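Local coordinates for probable outer membrane protein (Pseudomonas aeruginosa, PDB 3DWO) that probably carries long-chain fatty acids or similar hydrophobic compounds across the outer membrane, as a beta-barrel channel of the FadL family, at residues Asp360-His365 / Ile373-Arg378; Ala367-Arg372 / Lys407-Lys412. All coordinates share one frame; numbering follows the deposited sequence.

Both contacts involve the one long connection between strands 351-360 and 378-388, with 367-372 lying in sequence between the two segments that interaction 1 brings together. Both are buried. Interaction 1 is internal to the connection and lies nearer the centre of the chain; its chemistry is that of buried carboxylates, threonine hydroxyls and an arginine. Interaction 2 ties the same connection to the end of strand 395-411 with one arginine on a backbone carbonyl, a water and some apolar packing, while Lys407, Glu408 and Lys412 are exposed. They meet at two probable hydrogen bonds, Arg369 NH1 to Thr364 OG1 and Lys407 N to Asp377 O, and detergent molecules touch both.

Interaction 1 of 2, residues Asp360-His365 / Ile373-Arg378; sequences DQTPTH and IPDGDR. With C8E ((hydroxyethyloxy)tri(ethyloxy)octane), chain E; C8E ((hydroxyethyloxy)tri(ethyloxy)octane), chain D; C8E ((hydroxyethyloxy)tri(ethyloxy)octane), chain F.
Asp375 OD2 is the best-held polar atom, gripped by two nitrogens of Arg378: NE at 3.0 Å and NH2 at 2.9 Å, plus a weak bond from Gly2 N. The grip is side-on, the oxygen close to the guanidinium plane, and NE uses the anti lone pair of OD2. A bend at chi2 (85°) turns the arginine back toward its own segment. Asp360, its CG anti to the backbone N, runs alongside Arg378 with the carboxylate nearly perpendicular to the guanidinium; its OD2 faces NH1 in a long salt bridge, no N-H being aimed at it, and takes a weak hydrogen bond from Ala1 N. The other carboxylate oxygen, Asp375 OD1, receives Thr362 OG1 at 2.6 Å from above the carboxylate plane. That hydroxyl accepts from Thr364 N, 3.3 Å away, in an ST turn. Where strand 351-360 ends and strand 378-388 begins in the barrel wall, Asp360 and Arg378 form an antiparallel hydrogen-bonded pair, Asp360 N to Arg378 O at 2.9 Å and Arg378 N to Asp360 O at 2.8 Å. A side chain continues the ladder: Asp377 OD1 offers its anti lone pair to Thr362 N at 2.9 Å. Detergent C8E (chain E) lies over one face of the Arg378 guanidinium, and its terminal O21 reaches Asp375 CB. The octyl end of C8E (chain D) packs on Ile373 and on the methyl of Thr364.

Interaction 2 of 2, residues Ala367-Arg372 / Lys407-Lys412; sequences ATRDPR and KEVPLK. With C8E ((hydroxyethyloxy)tri(ethyloxy)octane), chain D; C8E ((hydroxyethyloxy)tri(ethyloxy)octane), chain F.
Hydrogen bonding to the backbone carries most of this contact. Arg369 reaches across with CG anti to the backbone N (chi1 -172°) and a bend at chi3, which brings the side of its guanidinium to Pro410 O. NE at 3.2 Å and NH2 at 3.1 Å from that oxygen both donate to it, and the carbonyl oxygen lies almost exactly in the guanidinium plane. NH2 also bonds Asn366 OD1 and NH1 bonds Thr364 OG1, both in the same connection, which fixes the rotation of the group. A water links the two backbones, donating to Arg369 O at 2.6 Å and accepting from Lys412 N at 2.7 Å.

Apolar packing backs these bonds on one face of the guanidinium. Val409 crosses Arg369 at about a right angle and sets its CB over that face, toward the rim, 3.7 Å from CZ. Further along, Leu411 CD2 touches Pro371 CG at 4.1 Å, the two side chains meeting obliquely; Leu424 of strand 423-441 also packs on Pro371.

Charge plays its part inside 367-372: Asp370 OD2 pairs with Arg372 NH1, 3.6 Å away, and both are hydrogen-bonded to Tyr331 OH. The octyl tail of C8E (chain D) runs past this pair, its C2 lying 3.0 Å from Asp370 OD1. Val409 and Leu411 belong to strand 395-411 and pair through their backbones with strand 423-441; Arg369 thus ties the long inter-strand connection to the wall of a FadL-family beta barrel.

Interaction 1 of 2, residues Asp360-His365 / Ile373-Arg378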
loop_
_atom_site.group_PDB
_atom_site.type_symbol
_atom_site.label_atom_id
_atom_site.label_comp_id
_atom_site.label_asym_id
_atom_site.label_seq_id
_atom_site.Cartn_x
_atom_site.Cartn_y
_atom_site.Cartn_z
ATOM N N ASP A 360 -2.666 -14.084 -0.723
ATOM C CA ASP A 360 -3.097 -12.720 -0.973
ATOM C C ASP A 360 -3.028 -12.348 -2.453
ATOM O O ASP A 360 -1.945 -12.274 -3.028
ATOM C CB ASP A 360 -2.220 -11.787 -0.135
ATOM C CG ASP A 360 -2.749 -10.377 -0.075
ATOM O OD1 ASP A 360 -3.974 -10.196 0.089
ATOM O OD2 ASP A 360 -1.928 -9.445 -0.173
ATOM N N GLN A 361 -4.190 -12.111 -3.063
ATOM C CA GLN A 361 -4.253 -11.758 -4.480
ATOM C C GLN A 361 -3.864 -10.317 -4.749
ATOM O O GLN A 361 -4.247 -9.416 -4.009
ATOM C CB GLN A 361 -5.663 -11.941 -5.038
ATOM C CG GLN A 361 -6.200 -13.338 -5.054
ATOM C CD GLN A 361 -7.545 -13.387 -5.741
ATOM O OE1 GLN A 361 -8.401 -12.533 -5.509
ATOM N NE2 GLN A 361 -7.744 -14.387 -6.592
ATOM N N THR A 362 -3.123 -10.103 -5.831
ATOM C CA THR A 362 -2.727 -8.758 -6.208
ATOM C C THR A 362 -3.876 -8.149 -7.000
ATOM O O THR A 362 -4.546 -8.847 -7.760
ATOM C CB THR A 362 -1.484 -8.769 -7.106
ATOM O OG1 THR A 362 -1.151 -7.423 -7.464
ATOM C CG2 THR A 362 -1.749 -9.579 -8.383
ATOM N N PRO A 363 -4.137 -6.845 -6.813
ATOM C CA PRO A 363 -5.218 -6.172 -7.539
ATOM C C PRO A 363 -4.745 -5.683 -8.910
ATOM O O PRO A 363 -5.544 -5.229 -9.732
ATOM C CB PRO A 363 -5.590 -5.022 -6.609
ATOM C CG PRO A 363 -4.262 -4.649 -6.032
ATOM C CD PRO A 363 -3.649 -6.000 -5.705
ATOM N N THR A 364 -3.440 -5.771 -9.149
ATOM C CA THR A 364 -2.880 -5.336 -10.425
ATOM C C THR A 364 -3.183 -6.389 -11.483
ATOM O O THR A 364 -3.517 -7.525 -11.157
ATOM C CB THR A 364 -1.346 -5.162 -10.336
ATOM O OG1 THR A 364 -0.734 -6.424 -10.033
ATOM C CG2 THR A 364 -0.978 -4.151 -9.233
ATOM N N HIS A 365 -3.103 -6.003 -12.752
ATOM C CA HIS A 365 -3.318 -6.952 -13.836
ATOM C C HIS A 365 -2.388 -6.599 -14.975
ATOM O O HIS A 365 -1.986 -5.440 -15.125
ATOM C CB HIS A 365 -4.795 -7.013 -14.285
ATOM C CG HIS A 365 -5.320 -5.765 -14.923
ATOM N ND1 HIS A 365 -5.681 -5.708 -16.253
ATOM C CD2 HIS A 365 -5.641 -4.558 -14.397
ATOM C CE1 HIS A 365 -6.208 -4.526 -16.518
ATOM N NE2 HIS A 365 -6.195 -3.809 -15.409
ATOM N N ILE A 373 4.239 -0.147 -8.855
ATOM C CA ILE A 373 3.702 -1.196 -7.986
ATOM C C ILE A 373 3.674 -2.486 -8.813
ATOM O O ILE A 373 2.622 -2.901 -9.297
ATOM C CB ILE A 373 2.248 -0.889 -7.555
ATOM C CG1 ILE A 373 2.125 0.550 -7.037
ATOM C CG2 ILE A 373 1.813 -1.877 -6.483
ATOM C CD1 ILE A 373 2.835 0.806 -5.721
ATOM N N PRO A 374 4.833 -3.129 -8.994
ATOM C CA PRO A 374 4.881 -4.364 -9.779
ATOM C C PRO A 374 4.663 -5.623 -8.944
ATOM O O PRO A 374 5.541 -6.481 -8.899
ATOM C CB PRO A 374 6.282 -4.324 -10.363
ATOM C CG PRO A 374 7.086 -3.802 -9.174
ATOM C CD PRO A 374 6.193 -2.670 -8.642
ATOM N N ASP A 375 3.515 -5.763 -8.288
ATOM C CA ASP A 375 3.337 -6.970 -7.486
ATOM C C ASP A 375 2.460 -8.041 -8.123
ATOM O O ASP A 375 1.850 -7.836 -9.173
ATOM C CB ASP A 375 2.831 -6.629 -6.070
ATOM C CG ASP A 375 1.343 -6.426 -6.009
ATOM O OD1 ASP A 375 0.794 -5.787 -6.930
ATOM O OD2 ASP A 375 0.724 -6.893 -5.028
ATOM N N GLY A 376 2.442 -9.202 -7.482
ATOM C CA GLY A 376 1.656 -10.321 -7.958
ATOM C C GLY A 376 1.098 -11.020 -6.740
ATOM O O GLY A 376 1.313 -10.561 -5.609
ATOM N N ASP A 377 0.375 -12.112 -6.952
ATOM C CA ASP A 377 -0.195 -12.850 -5.835
ATOM C C ASP A 377 0.927 -13.205 -4.861
ATOM O O ASP A 377 2.049 -13.475 -5.285
ATOM C CB ASP A 377 -0.883 -14.121 -6.340
ATOM C CG ASP A 377 -2.086 -13.823 -7.216
ATOM O OD1 ASP A 377 -2.604 -12.687 -7.149
ATOM O OD2 ASP A 377 -2.528 -14.727 -7.958
ATOM N N ARG A 378 0.635 -13.186 -3.562
ATOM C CA ARG A 378 1.654 -13.516 -2.567
ATOM C C ARG A 378 1.232 -14.659 -1.660
ATOM O O ARG A 378 0.045 -14.884 -1.421
ATOM C CB ARG A 378 1.966 -12.330 -1.641
ATOM C CG ARG A 378 2.236 -10.986 -2.286
ATOM C CD ARG A 378 0.949 -10.232 -2.555
ATOM N NE ARG A 378 1.210 -8.828 -2.854
ATOM C CZ ARG A 378 1.561 -7.926 -1.943
ATOM N NH1 ARG A 378 1.691 -8.279 -0.672
ATOM N NH2 ARG A 378 1.792 -6.670 -2.302
HETATM C C1 C8E E . 7.167 4.253 3.968
HETATM C C2 C8E E . 6.910 3.166 3.034
HETATM C C3 C8E E . 5.687 2.416 3.303
HETATM C C4 C8E E . 6.059 1.225 4.046
HETATM C C5 C8E E . 5.340 0.066 3.477
HETATM C C6 C8E E . 5.318 -1.017 4.434
HETATM C C7 C8E E . 4.818 -2.084 3.593
HETATM C C8 C8E E . 5.608 -3.290 3.872
HETATM O O9 C8E E . 5.238 -4.630 3.627
HETATM C C10 C8E E . 4.091 -5.168 4.252
HETATM C C11 C8E E . 4.019 -6.577 3.751
HETATM O O12 C8E E . 3.967 -6.611 2.311
HETATM C C13 C8E E . 4.240 -7.909 1.710
HETATM C C14 C8E E . 4.899 -8.157 0.316
HETATM O O15 C8E E . 6.116 -7.624 -0.279
HETATM C C16 C8E E . 5.846 -6.408 -1.007
HETATM C C17 C8E E . 5.491 -6.615 -2.488
HETATM O O18 C8E E . 6.389 -6.285 -3.566
HETATM C C19 C8E E . 6.215 -4.917 -4.032
HETATM C C20 C8E E . 5.672 -4.547 -5.460
HETATM O O21 C8E E . 4.329 -4.070 -5.579
HETATM C C1 C8E D . 0.247 -1.015 -10.717
HETATM C C2 C8E D . 0.736 0.333 -10.447
HETATM C C3 C8E D . -0.199 1.211 -9.757
HETATM C C4 C8E D . 0.500 2.457 -9.494
HETATM C C5 C8E D . -0.191 3.172 -8.393
HETATM C C6 C8E D . 0.697 4.151 -7.795
HETATM C C7 C8E D . -0.280 5.042 -7.193
HETATM C C8 C8E D . 0.221 5.492 -5.872
HETATM O O9 C8E D . 0.289 6.829 -5.395
HETATM C C10 C8E D . 1.076 7.768 -6.102
HETATM C C11 C8E D . 0.931 9.059 -5.359
HETATM O O12 C8E D . -0.089 9.877 -5.958
HETATM C C13 C8E D . 0.373 11.108 -6.594
HETATM C C14 C8E D . 0.928 11.245 -8.048
HETATM O O15 C8E D . 0.577 12.149 -9.139
HETATM C C16 C8E D . -0.457 11.605 -9.984
HETATM C C17 C8E D . 0.056 10.776 -11.178
HETATM O O18 C8E D . 1.418 10.826 -11.652
HETATM C C19 C8E D . 1.635 11.831 -12.679
HETATM C C20 C8E D . 2.222 11.497 -14.100
HETATM O O21 C8E D . 3.636 11.622 -14.318
HETATM C C2 C8E F . 6.667 -20.811 -1.591
HETATM C C3 C8E F . 6.332 -21.233 -2.952
HETATM C C4 C8E F . 6.761 -20.170 -3.854
HETATM C C5 C8E F . 5.640 -19.839 -4.790
HETATM C C6 C8E F . 5.701 -18.448 -5.238
HETATM C C7 C8E F . 4.640 -17.850 -4.431
HETATM C C8 C8E F . 3.793 -16.947 -5.252
HETATM O O9 C8E F . 2.373 -16.850 -5.209
HETATM C C10 C8E F . 1.602 -17.996 -5.523
HETATM C C11 C8E F . 0.162 -17.592 -5.372
#

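Interaction 2 of 2, residues Ala367-Arg372 / Lys407-Lys412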
loop_
_atom_site.group_PDB
_atom_site.type_symbol
_atom_site.label_atom_id
_atom_site.label_comp_id
_atom_site.label_asym_id
_atom_site.label_seq_id
_atom_site.Cartn_x
_atom_site.Cartn_y
_atom_site.Cartn_z
ATOM N N ALA A 367 -2.326 -5.972 -18.230
ATOM C CA ALA A 367 -2.449 -4.861 -19.161
ATOM C C ALA A 367 -1.984 -3.522 -18.607
ATOM O O ALA A 367 -1.504 -2.671 -19.358
ATOM C CB ALA A 367 -3.900 -4.752 -19.643
ATOM N N THR A 368 -2.096 -3.338 -17.297
ATOM C CA THR A 368 -1.729 -2.054 -16.696
ATOM C C THR A 368 -0.591 -2.032 -15.668
ATOM O O THR A 368 -0.113 -0.956 -15.300
ATOM C CB THR A 368 -2.955 -1.413 -16.019
ATOM O OG1 THR A 368 -3.380 -2.238 -14.924
ATOM C CG2 THR A 368 -4.109 -1.279 -17.007
ATOM N N ARG A 369 -0.150 -3.188 -15.195
ATOM C CA ARG A 369 0.913 -3.185 -14.198
ATOM C C ARG A 369 2.158 -2.466 -14.707
ATOM O O ARG A 369 2.575 -2.653 -15.852
ATOM C CB ARG A 369 1.270 -4.606 -13.779
ATOM C CG ARG A 369 2.239 -4.688 -12.590
ATOM C CD ARG A 369 2.231 -6.094 -12.029
ATOM N NE ARG A 369 2.153 -7.032 -13.130
ATOM C CZ ARG A 369 1.215 -7.960 -13.272
ATOM N NH1 ARG A 369 0.257 -8.101 -12.371
ATOM N NH2 ARG A 369 1.229 -8.726 -14.345
ATOM N N ASP A 370 2.743 -1.637 -13.848
ATOM C CA ASP A 370 3.938 -0.891 -14.209
ATOM C C ASP A 370 4.985 -0.989 -13.099
ATOM O O ASP A 370 4.762 -1.651 -12.093
ATOM C CB ASP A 370 3.578 0.569 -14.510
ATOM C CG ASP A 370 3.031 1.295 -13.306
ATOM O OD1 ASP A 370 3.099 0.729 -12.194
ATOM O OD2 ASP A 370 2.546 2.440 -13.471
ATOM N N PRO A 371 6.143 -0.334 -13.272
ATOM C CA PRO A 371 7.219 -0.376 -12.269
ATOM C C PRO A 371 6.938 0.240 -10.897
ATOM O O PRO A 371 7.640 -0.068 -9.935
ATOM C CB PRO A 371 8.379 0.328 -12.980
ATOM C CG PRO A 371 8.073 0.084 -14.447
ATOM C CD PRO A 371 6.603 0.354 -14.490
ATOM N N ARG A 372 5.932 1.107 -10.801
ATOM C CA ARG A 372 5.604 1.740 -9.517
ATOM C C ARG A 372 5.183 0.710 -8.470
ATOM O O ARG A 372 5.694 0.704 -7.348
ATOM C CB ARG A 372 4.466 2.755 -9.678
ATOM C CG ARG A 372 4.752 3.857 -10.656
ATOM C CD ARG A 372 3.822 5.052 -10.459
ATOM N NE ARG A 372 4.364 6.205 -11.173
ATOM C CZ ARG A 372 3.966 6.610 -12.372
ATOM N NH1 ARG A 372 2.993 5.977 -13.016
ATOM N NH2 ARG A 372 4.580 7.634 -12.944
ATOM N N LYS A 407 4.891 -14.002 -6.613
ATOM C CA LYS A 407 5.173 -14.644 -7.885
ATOM C C LYS A 407 5.759 -13.627 -8.857
ATOM O O LYS A 407 5.443 -12.436 -8.803
ATOM C CB LYS A 407 3.907 -15.259 -8.486
ATOM C CG LYS A 407 2.843 -14.256 -8.873
ATOM C CD LYS A 407 2.090 -14.715 -10.125
ATOM C CE LYS A 407 1.445 -16.085 -9.943
ATOM N NZ LYS A 407 0.754 -16.535 -11.188
ATOM N N GLU A 408 6.631 -14.108 -9.729
ATOM C CA GLU A 408 7.258 -13.269 -10.734
ATOM C C GLU A 408 6.158 -12.856 -11.712
ATOM O O GLU A 408 5.412 -13.703 -12.213
ATOM C CB GLU A 408 8.344 -14.070 -11.449
ATOM C CG GLU A 408 9.083 -13.323 -12.533
ATOM C CD GLU A 408 10.157 -14.179 -13.167
ATOM O OE1 GLU A 408 11.118 -14.551 -12.459
ATOM O OE2 GLU A 408 10.036 -14.490 -14.367
ATOM N N VAL A 409 6.042 -11.558 -11.971
ATOM C CA VAL A 409 5.010 -11.069 -12.877
ATOM C C VAL A 409 5.559 -10.333 -14.077
ATOM O O VAL A 409 6.661 -9.790 -14.043
ATOM C CB VAL A 409 4.027 -10.115 -12.161
ATOM C CG1 VAL A 409 3.039 -10.913 -11.325
ATOM C CG2 VAL A 409 4.810 -9.130 -11.285
ATOM N N PRO A 410 4.787 -10.312 -15.168
ATOM C CA PRO A 410 5.205 -9.625 -16.390
ATOM C C PRO A 410 4.832 -8.147 -16.371
ATOM O O PRO A 410 3.885 -7.739 -15.704
ATOM C CB PRO A 410 4.452 -10.383 -17.477
ATOM C CG PRO A 410 3.144 -10.696 -16.783
ATOM C CD PRO A 410 3.602 -11.158 -15.412
ATOM N N LEU A 411 5.611 -7.351 -17.091
ATOM C CA LEU A 411 5.362 -5.928 -17.238
ATOM C C LEU A 411 5.320 -5.717 -18.743
ATOM O O LEU A 411 6.317 -5.929 -19.433
ATOM C CB LEU A 411 6.488 -5.096 -16.616
ATOM C CG LEU A 411 6.298 -4.677 -15.156
ATOM C CD1 LEU A 411 6.020 -5.884 -14.304
ATOM C CD2 LEU A 411 7.543 -3.964 -14.665
ATOM N N LYS A 412 4.157 -5.321 -19.246
ATOM C CA LYS A 412 3.956 -5.098 -20.672
ATOM C C LYS A 412 3.444 -3.684 -20.860
ATOM O O LYS A 412 2.738 -3.392 -21.822
ATOM C CB LYS A 412 2.913 -6.079 -21.205
ATOM C CG LYS A 412 3.253 -7.550 -20.998
ATOM C CD LYS A 412 4.336 -8.017 -21.958
ATOM C CE LYS A 412 4.458 -9.539 -21.934
ATOM N NZ LYS A 412 5.429 -10.044 -22.948
HETATM C C1 C8E D . 0.247 -1.015 -10.717
HETATM C C2 C8E D . 0.736 0.333 -10.447
HETATM C C3 C8E D . -0.199 1.211 -9.757
HETATM C C4 C8E D . 0.500 2.457 -9.494
HETATM C C5 C8E D . -0.191 3.172 -8.393
HETATM C C6 C8E D . 0.697 4.151 -7.795
HETATM C C7 C8E D . -0.280 5.042 -7.193
HETATM C C8 C8E D . 0.221 5.492 -5.872
HETATM O O9 C8E D . 0.289 6.829 -5.395
HETATM C C10 C8E D . 1.076 7.768 -6.102
HETATM C C11 C8E D . 0.931 9.059 -5.359
HETATM O O12 C8E D . -0.089 9.877 -5.958
HETATM C C13 C8E D . 0.373 11.108 -6.594
HETATM C C14 C8E D . 0.928 11.245 -8.048
HETATM O O15 C8E D . 0.577 12.149 -9.139
HETATM C C16 C8E D . -0.457 11.605 -9.984
HETATM C C17 C8E D . 0.056 10.776 -11.178
HETATM O O18 C8E D . 1.418 10.826 -11.652
HETATM C C19 C8E D . 1.635 11.831 -12.679
HETATM C C20 C8E D . 2.222 11.497 -14.100
HETATM O O21 C8E D . 3.636 11.622 -14.318
HETATM C C2 C8E F . 6.667 -20.811 -1.591
HETATM C C3 C8E F . 6.332 -21.233 -2.952
HETATM C C4 C8E F . 6.761 -20.170 -3.854
HETATM C C5 C8E F . 5.640 -19.839 -4.790
HETATM C C6 C8E F . 5.701 -18.448 -5.238
HETATM C C7 C8E F . 4.640 -17.850 -4.431
HETATM C C8 C8E F . 3.793 -16.947 -5.252
HETATM O O9 C8E F . 2.373 -16.850 -5.209
HETATM C C10 C8E F . 1.602 -17.996 -5.523
HETATM C C11 C8E F . 0.162 -17.592 -5.372
HETATM O O HOH W 1 2.143 -4.545 -17.600
#